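Tol-Pal system protein TolB (Acinetobacter baumannii, PDB 7MX5) probably acts in the periplasm as part of the Tol-Pal system, which helps the outer membrane invaginate during cell division and keeps it intact. Local coordinates at residues Ala181-Tyr186 against Tyr197-Ser202; Leu173-Pro179 against Glu394-Lys400; Gly134-Leu140 against Thr151-Thr157; Ala218-Pro223 against Glu262-Pro267; Arg306-Ser310 against Asp348-Phe353. All blocks are in the same frame, centred on the assembly; numbering follows the deposited sequence.

Contact 1. Residues Ala181-Tyr186 against Tyr197-Ser202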
# COMPACT_ATOMS: atom_id res chain seq x y z
N ALA A 181 9.82 -3.31 7.44
CA ALA A 181 9.08 -2.06 7.64
C ALA A 181 9.51 -1.31 8.90
O ALA A 181 8.75 -0.49 9.42
CB ALA A 181 7.57 -2.31 7.67
N LYS A 182 10.72 -1.57 9.41
CA LYS A 182 11.22 -0.83 10.55
C LYS A 182 11.92 0.46 10.15
O LYS A 182 11.95 1.41 10.93
CB LYS A 182 12.19 -1.69 11.36
CG LYS A 182 11.57 -2.39 12.55
CD LYS A 182 12.01 -3.84 12.64
CE LYS A 182 11.41 -4.54 13.84
NZ LYS A 182 12.28 -5.64 14.33
N LYS A 183 12.48 0.50 8.94
CA LYS A 183 13.17 1.68 8.44
C LYS A 183 12.57 2.07 7.09
O LYS A 183 11.97 1.25 6.39
CB LYS A 183 14.68 1.44 8.30
CG LYS A 183 15.37 1.13 9.62
CD LYS A 183 16.88 1.18 9.47
CE LYS A 183 17.57 1.13 10.82
NZ LYS A 183 17.81 -0.27 11.27
N ILE A 184 12.75 3.34 6.73
CA ILE A 184 12.30 3.85 5.45
C ILE A 184 13.46 4.60 4.80
O ILE A 184 14.26 5.24 5.48
CB ILE A 184 11.06 4.77 5.59
CG1 ILE A 184 10.52 5.15 4.21
CG2 ILE A 184 11.40 6.02 6.40
CD1 ILE A 184 9.03 5.00 4.09
N ALA A 185 13.56 4.48 3.48
CA ALA A 185 14.57 5.18 2.71
C ALA A 185 13.89 6.14 1.73
O ALA A 185 12.72 5.99 1.38
CB ALA A 185 15.47 4.21 1.94
N TYR A 186 14.66 7.14 1.30
CA TYR A 186 14.13 8.17 0.42
C TYR A 186 15.30 8.92 -0.20
O TYR A 186 16.43 8.88 0.29
CB TYR A 186 13.22 9.13 1.18
CG TYR A 186 13.85 9.72 2.42
CD1 TYR A 186 14.57 10.91 2.36
CD2 TYR A 186 13.74 9.09 3.65
CE1 TYR A 186 15.16 11.45 3.48
CE2 TYR A 186 14.31 9.63 4.79
CZ TYR A 186 15.03 10.81 4.70
OH TYR A 186 15.61 11.35 5.82
N TYR A 197 18.88 8.47 1.89
CA TYR A 197 18.95 8.35 3.34
C TYR A 197 18.23 7.09 3.80
O TYR A 197 17.32 6.60 3.12
CB TYR A 197 18.35 9.57 4.02
CG TYR A 197 19.13 10.85 3.81
CD1 TYR A 197 18.91 11.65 2.69
CD2 TYR A 197 20.07 11.27 4.74
CE1 TYR A 197 19.62 12.82 2.50
CE2 TYR A 197 20.78 12.45 4.56
CZ TYR A 197 20.56 13.21 3.43
OH TYR A 197 21.26 14.38 3.25
N LEU A 198 18.63 6.57 4.95
CA LEU A 198 17.98 5.43 5.59
C LEU A 198 17.59 5.85 7.00
O LEU A 198 18.46 6.07 7.84
CB LEU A 198 18.88 4.20 5.60
CG LEU A 198 18.18 2.89 5.95
CD1 LEU A 198 16.92 2.70 5.12
CD2 LEU A 198 19.13 1.71 5.77
N GLN A 199 16.29 5.93 7.26
CA GLN A 199 15.77 6.52 8.48
C GLN A 199 15.18 5.43 9.37
O GLN A 199 14.24 4.74 8.98
CB GLN A 199 14.71 7.58 8.16
CG GLN A 199 14.24 8.37 9.37
CD GLN A 199 14.00 9.83 9.04
OE1 GLN A 199 14.54 10.36 8.07
NE2 GLN A 199 13.20 10.50 9.86
N ASP A 200 15.73 5.30 10.58
CA ASP A 200 15.17 4.40 11.58
C ASP A 200 13.89 5.00 12.14
O ASP A 200 13.93 6.07 12.75
CB ASP A 200 16.20 4.15 12.69
CG ASP A 200 15.77 3.06 13.66
OD1 ASP A 200 14.64 3.12 14.18
OD2 ASP A 200 16.58 2.15 13.91
N LEU A 201 12.77 4.33 11.93
CA LEU A 201 11.48 4.86 12.37
C LEU A 201 11.26 4.72 13.88
O LEU A 201 10.33 5.34 14.40
CB LEU A 201 10.34 4.17 11.62
CG LEU A 201 10.34 4.37 10.11
CD1 LEU A 201 9.37 3.41 9.45
CD2 LEU A 201 10.01 5.81 9.76
N SER A 202 12.08 3.93 14.57
CA SER A 202 11.93 3.77 16.02
C SER A 202 12.65 4.88 16.77
O SER A 202 12.01 5.66 17.49
CB SER A 202 12.46 2.39 16.44
OG SER A 202 11.89 1.99 17.68

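Contact 2. Residues Leu173-Pro179 against Glu394-Lys400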
# COMPACT_ATOMS: atom_id res chain seq x y z
N LEU A 173 12.02 12.32 -2.90
CA LEU A 173 11.49 11.41 -3.90
C LEU A 173 11.66 9.96 -3.47
O LEU A 173 12.58 9.61 -2.73
CB LEU A 173 12.18 11.61 -5.26
CG LEU A 173 12.45 13.04 -5.72
CD1 LEU A 173 13.44 13.05 -6.87
CD2 LEU A 173 11.16 13.74 -6.11
N SER A 174 10.74 9.12 -3.96
CA SER A 174 10.82 7.66 -3.93
C SER A 174 11.00 7.10 -2.53
O SER A 174 12.09 6.60 -2.20
CB SER A 174 11.95 7.18 -4.83
OG SER A 174 11.82 7.70 -6.14
N PRO A 175 9.97 7.13 -1.68
CA PRO A 175 10.06 6.42 -0.40
C PRO A 175 10.00 4.91 -0.63
O PRO A 175 9.15 4.42 -1.38
CB PRO A 175 8.84 6.92 0.39
CG PRO A 175 8.17 7.95 -0.46
CD PRO A 175 8.69 7.82 -1.85
N ALA A 176 10.92 4.19 0.00
CA ALA A 176 11.01 2.74 -0.14
C ALA A 176 11.07 2.10 1.24
O ALA A 176 11.84 2.53 2.10
CB ALA A 176 12.24 2.34 -0.96
N TRP A 177 10.25 1.07 1.44
CA TRP A 177 10.14 0.42 2.73
C TRP A 177 11.18 -0.68 2.88
O TRP A 177 11.40 -1.47 1.96
CB TRP A 177 8.74 -0.17 2.91
CG TRP A 177 7.70 0.83 3.30
CD1 TRP A 177 6.83 1.46 2.47
CD2 TRP A 177 7.43 1.32 4.62
NE1 TRP A 177 6.03 2.32 3.19
CE2 TRP A 177 6.38 2.25 4.51
CE3 TRP A 177 7.98 1.06 5.88
CZ2 TRP A 177 5.87 2.92 5.61
CZ3 TRP A 177 7.47 1.73 6.97
CH2 TRP A 177 6.42 2.65 6.83
N THR A 178 11.83 -0.71 4.04
CA THR A 178 12.74 -1.80 4.35
C THR A 178 11.94 -3.09 4.56
O THR A 178 10.76 -3.04 4.94
CB THR A 178 13.57 -1.45 5.59
OG1 THR A 178 14.96 -1.47 5.26
CG2 THR A 178 13.31 -2.41 6.74
N PRO A 179 12.54 -4.26 4.28
CA PRO A 179 11.77 -5.52 4.28
C PRO A 179 10.89 -5.75 5.50
O PRO A 179 9.75 -6.22 5.35
CB PRO A 179 12.86 -6.59 4.18
CG PRO A 179 14.04 -5.92 3.60
CD PRO A 179 13.92 -4.44 3.80
N GLU A 394 4.07 9.24 -5.21
CA GLU A 394 4.98 8.13 -4.91
C GLU A 394 4.59 7.40 -3.63
O GLU A 394 5.35 7.44 -2.64
CB GLU A 394 6.41 8.66 -4.81
CG GLU A 394 7.16 8.64 -6.13
CD GLU A 394 8.39 9.54 -6.12
OE1 GLU A 394 8.40 10.53 -5.35
OE2 GLU A 394 9.34 9.25 -6.87
N PRO A 395 3.46 6.71 -3.60
CA PRO A 395 3.10 5.94 -2.41
C PRO A 395 3.88 4.63 -2.33
O PRO A 395 4.36 4.10 -3.34
CB PRO A 395 1.60 5.67 -2.60
CG PRO A 395 1.43 5.63 -4.08
CD PRO A 395 2.42 6.62 -4.64
N ALA A 396 3.99 4.12 -1.11
CA ALA A 396 4.69 2.85 -0.87
C ALA A 396 4.02 2.16 0.31
O ALA A 396 4.19 2.59 1.45
CB ALA A 396 6.17 3.08 -0.62
N TRP A 397 3.27 1.10 0.03
CA TRP A 397 2.60 0.35 1.08
C TRP A 397 3.63 -0.45 1.88
O TRP A 397 4.43 -1.19 1.31
CB TRP A 397 1.56 -0.59 0.47
CG TRP A 397 0.36 -0.83 1.35
CD1 TRP A 397 0.36 -1.18 2.67
CD2 TRP A 397 -1.02 -0.75 0.96
NE1 TRP A 397 -0.93 -1.31 3.12
CE2 TRP A 397 -1.79 -1.06 2.09
CE3 TRP A 397 -1.67 -0.44 -0.24
CZ2 TRP A 397 -3.19 -1.07 2.06
CZ3 TRP A 397 -3.05 -0.45 -0.27
CH2 TRP A 397 -3.79 -0.77 0.88
N ALA A 398 3.60 -0.29 3.20
CA ALA A 398 4.53 -1.01 4.05
C ALA A 398 4.26 -2.51 3.98
O ALA A 398 3.11 -2.94 4.04
CB ALA A 398 4.44 -0.53 5.49
N PRO A 399 5.30 -3.33 3.87
CA PRO A 399 5.11 -4.78 3.74
C PRO A 399 4.77 -5.41 5.09
O PRO A 399 4.71 -4.75 6.13
CB PRO A 399 6.48 -5.26 3.24
CG PRO A 399 7.43 -4.28 3.83
CD PRO A 399 6.72 -2.96 3.80
N LYS A 400 4.54 -6.72 5.06
CA LYS A 400 4.23 -7.48 6.26
C LYS A 400 5.28 -8.57 6.49
O LYS A 400 6.14 -8.80 5.64
CB LYS A 400 2.84 -8.11 6.15
CG LYS A 400 1.83 -7.55 7.15
CD LYS A 400 1.55 -6.08 6.87
CE LYS A 400 0.42 -5.56 7.76
NZ LYS A 400 -0.68 -6.56 7.90
OXT LYS A 400 5.29 -9.23 7.52
O HOH W 1 7.74 5.32 -3.66

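Contact 3. Residues Gly134-Leu140 against Thr151-Thr157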
# COMPACT_ATOMS: atom_id res chain seq x y z
N GLY A 134 -1.56 -1.46 9.13
CA GLY A 134 -0.46 -1.20 8.23
C GLY A 134 -0.35 0.28 7.91
O GLY A 134 -1.23 1.09 8.22
N ARG A 135 0.76 0.62 7.26
CA ARG A 135 1.11 2.00 7.00
C ARG A 135 1.42 2.20 5.53
O ARG A 135 1.84 1.27 4.83
CB ARG A 135 2.30 2.44 7.86
CG ARG A 135 2.13 2.15 9.34
CD ARG A 135 1.43 3.30 10.04
NE ARG A 135 2.34 4.43 10.24
CZ ARG A 135 1.98 5.61 10.72
NH1 ARG A 135 0.73 5.86 11.06
NH2 ARG A 135 2.90 6.56 10.86
N ILE A 136 1.20 3.43 5.06
CA ILE A 136 1.49 3.82 3.68
C ILE A 136 2.30 5.10 3.72
O ILE A 136 1.89 6.09 4.35
CB ILE A 136 0.20 4.02 2.86
CG1 ILE A 136 -0.63 2.73 2.82
CG2 ILE A 136 0.54 4.48 1.45
CD1 ILE A 136 -1.87 2.83 1.97
N ALA A 137 3.44 5.10 3.04
CA ALA A 137 4.28 6.28 2.93
C ALA A 137 3.96 7.04 1.65
O ALA A 137 3.58 6.45 0.64
CB ALA A 137 5.76 5.91 2.96
N TYR A 138 4.11 8.36 1.71
CA TYR A 138 3.81 9.22 0.57
C TYR A 138 4.55 10.53 0.73
O TYR A 138 5.05 10.85 1.81
CB TYR A 138 2.30 9.45 0.44
CG TYR A 138 1.65 9.98 1.70
CD1 TYR A 138 1.17 9.12 2.68
CD2 TYR A 138 1.51 11.35 1.91
CE1 TYR A 138 0.58 9.60 3.83
CE2 TYR A 138 0.92 11.84 3.06
CZ TYR A 138 0.46 10.96 4.01
OH TYR A 138 -0.13 11.45 5.16
N VAL A 139 4.63 11.29 -0.36
CA VAL A 139 5.30 12.58 -0.38
C VAL A 139 4.29 13.64 -0.80
O VAL A 139 3.77 13.60 -1.92
CB VAL A 139 6.51 12.58 -1.32
CG1 VAL A 139 7.17 13.95 -1.33
CG2 VAL A 139 7.51 11.51 -0.92
N LEU A 140 4.02 14.58 0.10
CA LEU A 140 3.15 15.71 -0.20
C LEU A 140 3.96 16.82 -0.84
O LEU A 140 4.97 17.27 -0.27
CB LEU A 140 2.46 16.21 1.07
CG LEU A 140 1.47 15.26 1.74
CD1 LEU A 140 0.95 15.85 3.04
CD2 LEU A 140 0.32 14.94 0.80
N THR A 151 7.10 17.02 1.73
CA THR A 151 6.95 16.45 3.06
C THR A 151 6.76 14.95 2.93
O THR A 151 5.78 14.49 2.33
CB THR A 151 5.76 17.07 3.80
OG1 THR A 151 5.98 18.48 3.97
CG2 THR A 151 5.59 16.42 5.17
N LEU A 152 7.70 14.18 3.48
CA LEU A 152 7.59 12.73 3.53
C LEU A 152 6.78 12.34 4.75
O LEU A 152 7.16 12.66 5.88
CB LEU A 152 8.98 12.08 3.56
CG LEU A 152 8.99 10.56 3.68
CD1 LEU A 152 8.08 9.92 2.65
CD2 LEU A 152 10.41 10.03 3.54
N GLN A 153 5.67 11.65 4.53
CA GLN A 153 4.75 11.27 5.59
C GLN A 153 4.45 9.78 5.53
O GLN A 153 4.53 9.16 4.47
CB GLN A 153 3.44 12.06 5.51
CG GLN A 153 3.53 13.49 6.01
CD GLN A 153 2.20 14.03 6.47
OE1 GLN A 153 1.14 13.60 6.00
NE2 GLN A 153 2.23 14.98 7.40
N ILE A 154 4.11 9.22 6.69
CA ILE A 154 3.64 7.85 6.81
C ILE A 154 2.33 7.88 7.59
O ILE A 154 2.28 8.44 8.69
CB ILE A 154 4.67 6.94 7.50
CG1 ILE A 154 5.97 6.90 6.70
CG2 ILE A 154 4.12 5.54 7.66
CD1 ILE A 154 7.09 6.15 7.39
N ALA A 155 1.29 7.28 7.02
CA ALA A 155 -0.03 7.28 7.64
C ALA A 155 -0.62 5.88 7.56
O ALA A 155 -0.09 4.99 6.90
CB ALA A 155 -0.96 8.30 6.98
N ASP A 156 -1.75 5.70 8.25
CA ASP A 156 -2.47 4.45 8.20
C ASP A 156 -3.08 4.25 6.81
O ASP A 156 -3.05 5.14 5.95
CB ASP A 156 -3.56 4.41 9.27
CG ASP A 156 -2.99 4.46 10.67
OD1 ASP A 156 -1.84 4.02 10.86
OD2 ASP A 156 -3.70 4.94 11.59
N THR A 157 -3.64 3.06 6.59
CA THR A 157 -4.22 2.73 5.29
C THR A 157 -5.44 3.58 4.96
O THR A 157 -5.85 3.62 3.80
CB THR A 157 -4.58 1.25 5.23
OG1 THR A 157 -5.65 0.97 6.14
CG2 THR A 157 -3.37 0.39 5.60
O HOH W 2 -3.49 1.16 9.03
O HOH W 3 4.85 19.35 1.33

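Contact 4. Residues Ala218-Pro223 against Glu262-Pro267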
# COMPACT_ATOMS: atom_id res chain seq x y z
N ALA A 218 15.28 6.17 -6.72
CA ALA A 218 14.43 4.99 -6.80
C ALA A 218 15.03 3.83 -6.02
O ALA A 218 15.43 2.82 -6.63
CB ALA A 218 14.19 4.60 -8.26
N PRO A 219 15.11 3.91 -4.70
CA PRO A 219 15.69 2.80 -3.93
C PRO A 219 14.73 1.63 -3.79
O PRO A 219 13.51 1.78 -3.86
CB PRO A 219 15.99 3.43 -2.57
CG PRO A 219 15.10 4.62 -2.47
CD PRO A 219 14.64 5.01 -3.84
N SER A 220 15.31 0.45 -3.59
CA SER A 220 14.55 -0.77 -3.38
C SER A 220 15.45 -1.75 -2.64
O SER A 220 16.63 -1.89 -2.98
CB SER A 220 14.06 -1.38 -4.70
OG SER A 220 13.39 -2.60 -4.48
N PHE A 221 14.90 -2.42 -1.64
CA PHE A 221 15.68 -3.21 -0.70
C PHE A 221 15.49 -4.70 -0.95
O PHE A 221 14.39 -5.16 -1.27
CB PHE A 221 15.31 -2.87 0.74
CG PHE A 221 15.82 -1.53 1.18
CD1 PHE A 221 17.15 -1.36 1.52
CD2 PHE A 221 14.97 -0.43 1.22
CE1 PHE A 221 17.62 -0.12 1.92
CE2 PHE A 221 15.44 0.80 1.61
CZ PHE A 221 16.77 0.96 1.96
N SER A 222 16.58 -5.45 -0.79
CA SER A 222 16.55 -6.89 -0.98
C SER A 222 15.68 -7.55 0.10
O SER A 222 15.65 -7.09 1.25
CB SER A 222 17.96 -7.46 -0.92
OG SER A 222 18.37 -7.96 -2.18
N PRO A 223 14.97 -8.62 -0.25
CA PRO A 223 14.19 -9.34 0.78
C PRO A 223 15.04 -9.85 1.93
O PRO A 223 14.55 -9.92 3.07
CB PRO A 223 13.55 -10.50 -0.00
CG PRO A 223 13.58 -10.09 -1.43
CD PRO A 223 14.66 -9.07 -1.62
N GLU A 262 13.71 2.24 -12.93
CA GLU A 262 13.65 1.90 -11.52
C GLU A 262 13.68 0.39 -11.38
O GLU A 262 13.01 -0.32 -12.13
CB GLU A 262 12.38 2.46 -10.85
CG GLU A 262 12.07 3.91 -11.17
CD GLU A 262 11.20 4.06 -12.41
OE1 GLU A 262 10.80 3.02 -12.99
OE2 GLU A 262 10.92 5.21 -12.80
N ALA A 263 14.46 -0.10 -10.42
CA ALA A 263 14.61 -1.53 -10.18
C ALA A 263 13.88 -1.93 -8.91
O ALA A 263 13.95 -1.23 -7.89
CB ALA A 263 16.09 -1.91 -10.08
N ARG A 264 13.19 -3.07 -8.96
CA ARG A 264 12.41 -3.58 -7.83
C ARG A 264 12.69 -5.06 -7.67
O ARG A 264 12.50 -5.83 -8.62
CB ARG A 264 10.91 -3.33 -8.04
CG ARG A 264 10.55 -1.87 -8.28
CD ARG A 264 9.96 -1.24 -7.03
NE ARG A 264 9.77 0.20 -7.19
CZ ARG A 264 8.73 0.87 -6.72
NH1 ARG A 264 7.75 0.27 -6.07
NH2 ARG A 264 8.68 2.19 -6.91
N TYR A 265 13.12 -5.46 -6.48
CA TYR A 265 13.44 -6.86 -6.22
C TYR A 265 12.21 -7.74 -6.32
O TYR A 265 11.10 -7.33 -5.95
CB TYR A 265 14.05 -7.01 -4.82
CG TYR A 265 15.48 -6.56 -4.68
CD1 TYR A 265 16.53 -7.37 -5.08
CD2 TYR A 265 15.78 -5.33 -4.12
CE1 TYR A 265 17.85 -6.96 -4.94
CE2 TYR A 265 17.09 -4.91 -3.97
CZ TYR A 265 18.12 -5.73 -4.38
OH TYR A 265 19.42 -5.31 -4.24
N THR A 266 12.40 -8.96 -6.81
CA THR A 266 11.36 -9.96 -6.67
C THR A 266 11.35 -10.49 -5.24
O THR A 266 12.41 -10.63 -4.62
CB THR A 266 11.58 -11.12 -7.65
OG1 THR A 266 12.91 -11.63 -7.49
CG2 THR A 266 11.39 -10.65 -9.09
N PRO A 267 10.18 -10.78 -4.67
CA PRO A 267 10.12 -11.17 -3.25
C PRO A 267 10.86 -12.46 -2.93
O PRO A 267 11.07 -12.74 -1.74
CB PRO A 267 8.61 -11.31 -2.98
CG PRO A 267 8.00 -11.51 -4.32
CD PRO A 267 8.84 -10.73 -5.29
O HOH W 4 12.60 1.12 -7.45
O HOH W 5 15.97 1.61 -8.75

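Contact 5. Residues Arg306-Ser310 against Asp348-Phe353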
# COMPACT_ATOMS: atom_id res chain seq x y z
N ARG A 306 7.40 1.03 -14.76
CA ARG A 306 7.16 1.28 -13.34
C ARG A 306 6.46 0.09 -12.68
O ARG A 306 5.46 0.23 -11.98
CB ARG A 306 6.35 2.57 -13.13
CG ARG A 306 7.17 3.85 -13.31
CD ARG A 306 7.32 4.24 -14.77
NE ARG A 306 8.64 4.79 -15.06
CZ ARG A 306 9.02 5.21 -16.26
NH1 ARG A 306 8.21 5.18 -17.30
NH2 ARG A 306 10.26 5.69 -16.41
N GLY A 307 7.02 -1.10 -12.91
CA GLY A 307 6.44 -2.30 -12.35
C GLY A 307 6.86 -2.53 -10.91
O GLY A 307 7.96 -2.18 -10.49
N THR A 308 5.95 -3.12 -10.14
CA THR A 308 6.22 -3.52 -8.77
C THR A 308 5.64 -4.90 -8.53
O THR A 308 4.67 -5.31 -9.18
CB THR A 308 5.66 -2.51 -7.75
OG1 THR A 308 5.97 -2.94 -6.42
CG2 THR A 308 4.15 -2.39 -7.90
N LEU A 309 6.24 -5.63 -7.59
CA LEU A 309 5.91 -7.03 -7.36
C LEU A 309 4.95 -7.17 -6.18
O LEU A 309 5.07 -6.46 -5.18
CB LEU A 309 7.17 -7.85 -7.08
CG LEU A 309 8.10 -8.16 -8.26
CD1 LEU A 309 7.30 -8.46 -9.52
CD2 LEU A 309 9.08 -7.02 -8.49
N SER A 310 4.00 -8.09 -6.32
CA SER A 310 3.17 -8.47 -5.18
C SER A 310 3.98 -9.32 -4.21
O SER A 310 4.95 -9.98 -4.59
CB SER A 310 1.94 -9.24 -5.65
OG SER A 310 2.30 -10.50 -6.21
N ASP A 348 2.70 8.98 -14.67
CA ASP A 348 3.60 7.88 -14.99
C ASP A 348 4.46 7.61 -13.76
O ASP A 348 5.62 8.03 -13.65
CB ASP A 348 4.45 8.22 -16.22
CG ASP A 348 5.46 7.14 -16.55
OD1 ASP A 348 5.14 5.95 -16.38
OD2 ASP A 348 6.58 7.49 -16.98
N GLU A 349 3.87 6.90 -12.80
CA GLU A 349 4.46 6.72 -11.48
C GLU A 349 4.16 5.31 -10.99
O GLU A 349 3.12 4.73 -11.32
CB GLU A 349 3.93 7.76 -10.49
CG GLU A 349 4.70 7.86 -9.19
CD GLU A 349 4.65 9.26 -8.60
OE1 GLU A 349 5.34 10.15 -9.13
OE2 GLU A 349 3.91 9.47 -7.62
N SER A 350 5.07 4.77 -10.19
CA SER A 350 4.97 3.38 -9.77
C SER A 350 3.79 3.18 -8.82
O SER A 350 3.59 3.98 -7.90
CB SER A 350 6.27 2.95 -9.08
OG SER A 350 6.49 1.56 -9.24
N PRO A 351 2.99 2.14 -9.02
CA PRO A 351 1.98 1.77 -8.02
C PRO A 351 2.65 0.96 -6.90
O PRO A 351 3.86 0.74 -6.90
CB PRO A 351 0.98 0.91 -8.82
CG PRO A 351 1.55 0.77 -10.22
CD PRO A 351 2.97 1.26 -10.19
N SER A 352 1.83 0.52 -5.95
CA SER A 352 2.34 -0.23 -4.81
C SER A 352 1.29 -1.23 -4.35
O SER A 352 0.15 -0.84 -4.07
CB SER A 352 2.74 0.70 -3.66
OG SER A 352 3.67 0.08 -2.80
N PHE A 353 1.68 -2.49 -4.27
CA PHE A 353 0.79 -3.55 -3.83
C PHE A 353 0.61 -3.53 -2.32
O PHE A 353 1.53 -3.21 -1.56
CB PHE A 353 1.33 -4.92 -4.25
CG PHE A 353 0.75 -5.45 -5.53
CD1 PHE A 353 -0.61 -5.73 -5.62
CD2 PHE A 353 1.55 -5.67 -6.63
CE1 PHE A 353 -1.14 -6.23 -6.80
CE2 PHE A 353 1.02 -6.16 -7.81
CZ PHE A 353 -0.33 -6.44 -7.89
O HOH W 6 8.70 0.68 -9.85

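Contact 1. Residues Ala181-Tyr186 against Tyr197-Ser202
Strands 183-186 and 197-200 form an antiparallel beta hairpin in one blade of the TolB beta-propeller; their axes approach to 4.7 Å at 156°. Tyr197 makes a hydrogen-bonded pair with Tyr186: Tyr197 N donates to Tyr186 O (3.0 Å), and Tyr186 N donates to Tyr197 O (3.3 Å). Tyr197 CB sits over the Tyr186 ring face, 4.0 Å from its centroid, a CH-pi contact; the two rings are nearly parallel (19°) but so slid apart that they barely overlap. Leu198 faces the other way, its CD1 3.8 Å from Ala185 CB. Gln199 pairs with Ile184, with Gln199 N to Ile184 O at 2.8 Å and Ile184 N to Gln199 O at 3.0 Å, while Tyr186 OH donates to Gln199 OE1 (2.7 Å). Asp200 OD2 has a long salt bridge to Lys183 NZ (3.8 Å), and its OD1 takes Ser202 N at 2.7 Å, an Asx turn. Between them, Leu201 N still reaches Lys182 O (3.2 Å), and Leu201 CD2 packs on Ile184 CG2 (3.6 Å). Strands 172-177 and 206-211 flank the hairpin within the blade. Ile184, Tyr186 and Leu201 rest on strand 150-156 of one adjacent blade; Ala185 and Leu198 meet Phe221 of the other.

Contact 2. Residues Leu173-Pro179 against Glu394-Lys400
The innermost strands of two adjacent propeller blades run side by side here, 1° from parallel with axes 6.5 Å apart at closest. That spacing is too wide for backbone pairing, and no backbone-to-backbone hydrogen bond links the segments; side chains fill the gap instead. The main bump is the Trp177 indole, which enters a hollow lined by Ala396, Ala398 and Pro399. Ala398 CB lies 3.5 Å from the centroid of the six-membered ring and 12° off its normal, a CH-pi contact over the face. Ala396 CB meets Trp177 CD1 at 3.6 Å, and Pro399 CD meets Trp177 CB at 3.6 Å. At the ring edge, Trp177 NE1 makes a short but bent, hence weak, hydrogen bond to Ala396 O (2.5 Å, 130°). The small Ala396 methyl in turn touches Pro175 O (3.4 Å). Glu394 fills the other end: its OE1 accepts from Ser174 N (3.1 Å, 174°), its OE2 from Ser174 OG (3.0 Å), and its CB abuts Pro175 CD (3.8 Å). A water donates to Pro175 O (2.8 Å) and weakly to Glu394 O (3.4 Å). Strand 394-397 is the C-terminal strand that closes the propeller by joining strand 135-141 in its sheet. Strand 173-177 pairs with strand 183-188 in its own blade, and Ala176 and Pro179 pack against strand 215-221 of the next.

Contact 3. Residues Gly134-Leu140 against Thr151-Thr157
Ala137 CB and Ile154 CG1, 3.9 Å apart, lie in the apolar centre of this antiparallel beta hairpin, part of the blade in which N- and C-terminal parts of the propeller join. Val139 and Leu152 extend the same face (Val139 CG2 to Leu152 CD1, 3.9 Å), which packs on Pro175 and Trp177 of the adjacent blade. On the opposite face, Ala155 CB touches the edge of the Tyr138 ring (3.7 Å to CE1), while Gln153 CB lies over that ring. The strand axes approach to 4.5 Å at 153°. Three hydrogen-bonded pairs hold them: Ile136 N to Ala155 O (2.7 Å) and Ala155 N to Ile136 O (3.0 Å), Tyr138 N to Gln153 O and Gln153 N to Tyr138 O (both 2.9 Å), and Leu140 N to Thr151 O (2.8 Å) and Thr151 N to Leu140 O (2.9 Å). Strand 391-397 pairs with the far side of strand 135-140, and strand 163-168 with that of strand 151-156. Further out, Arg135 NH1 forms a salt bridge with Asp156 OD1 (3.2 Å) and also bonds Gln161 O. Water joins Gly134 O (2.4 Å) to Thr157 N (3.1 Å). Tyr138 OH donates to Gln153 OE1 at 2.6 Å.

Contact 4. Residues Ala218-Pro223 against Glu262-Pro267
This is an interface between blades, not a sheet pairing: the innermost strands of two successive WD40-like repeats lie next to each other in the beta-propeller. The short axes are 13° from parallel and approach to 6.3 Å, and no backbone-to-backbone hydrogen bond spans them. Tyr265 is the largest single contributor, with 96 Å² of its surface covered. Ser222 CA sits over its ring, 3.6 Å from the centroid and 14° off the normal, a CH-pi contact, and Ser222 OG lies over the same ring, 3.0 Å from Tyr265 CE1. Ser220 O meets the ring edge at Tyr265 CE2 (3.2 Å), and Pro223 CD touches Tyr265 CB (3.9 Å). One direct hydrogen bond crosses, from Tyr265 N to Ser220 OG, weak at 3.5 Å although well aligned (163°). Elsewhere water fills the gap. One molecule donates to Ala218 O (2.5 Å) and accepts from Ala263 N (2.8 Å); a second donates to Ala263 O (2.7 Å), weakly to Ala218 O (3.4 Å), and accepts from Arg264 NE (3.0 Å). Beside them, Ala218 CB packs on Glu262 CG (3.7 Å). Within their own sheets, strand 218-221 pairs with strand 227-232 and strand 263-265 with strand 271-276. Phe221 and Pro219 press on strand 183-188 of the preceding blade, whereas Arg264 and Pro267 meet strand 304-309 of the following one.

Contact 5. Residues Arg306-Ser310 against Asp348-Phe353
Arg306 and Asp348 make the strongest polar contact, a salt bridge of 2.8 Å between Arg306 NH1 and Asp348 OD2. The oxygen lies over the face of the guanidinium, well out of its plane, so the attraction is one of charge without an N-H directed at it. Arg306 NE has a second acidic partner, Glu262. Next along the segments, Ser350 OG is 3.2 Å from Arg306 O, and a water 2.5 Å from Ser350 OG donates to Gly307 O (3.0 Å). Packing then takes over. Arg306 O abuts Pro351 CD (3.2 Å), Thr308 CG2 touches Pro351 O (3.3 Å), and Ser310 CB makes a CH-pi contact over the Phe353 ring, 3.9 Å from its centroid and 16° off the normal. The end-to-end directions of the two segments differ by 9°, with no mutual backbone hydrogen bond, as expected for innermost strands of adjacent propeller blades. Strand 306-309 pairs with strand 315-320 and strand 352-353 with strand 359-366, while Arg264 of the preceding blade touches Thr308, Leu309 and Ser350.

Overall arrangement
Contacts 2, 4 and 5 sample the inner ring of a six-bladed beta-propeller, each joining innermost strands of neighbouring blades; contacts 1 and 3 are hairpins within two of those blades. Contact 2 touches all four others: Ala396 N bonds Ala137 O of contact 3 (2.9 Å), Ala176 N bonds Ala185 O of contact 1 (2.9 Å), Ala176 CB packs on Pro219 O of contact 4 (3.2 Å), and Trp397 N meets Ser352 OG of contact 5 (3.0 Å). Spanning 215 residues along the chain, it encloses contacts 1, 4 and 5. Contacts 4 and 5, centres about 11 Å apart, are joined by the salt bridge of Glu262 OE2 to Arg306 NE (3.2 Å). Contacts 3 and 4, nearest atoms about 9 Å apart, do not touch.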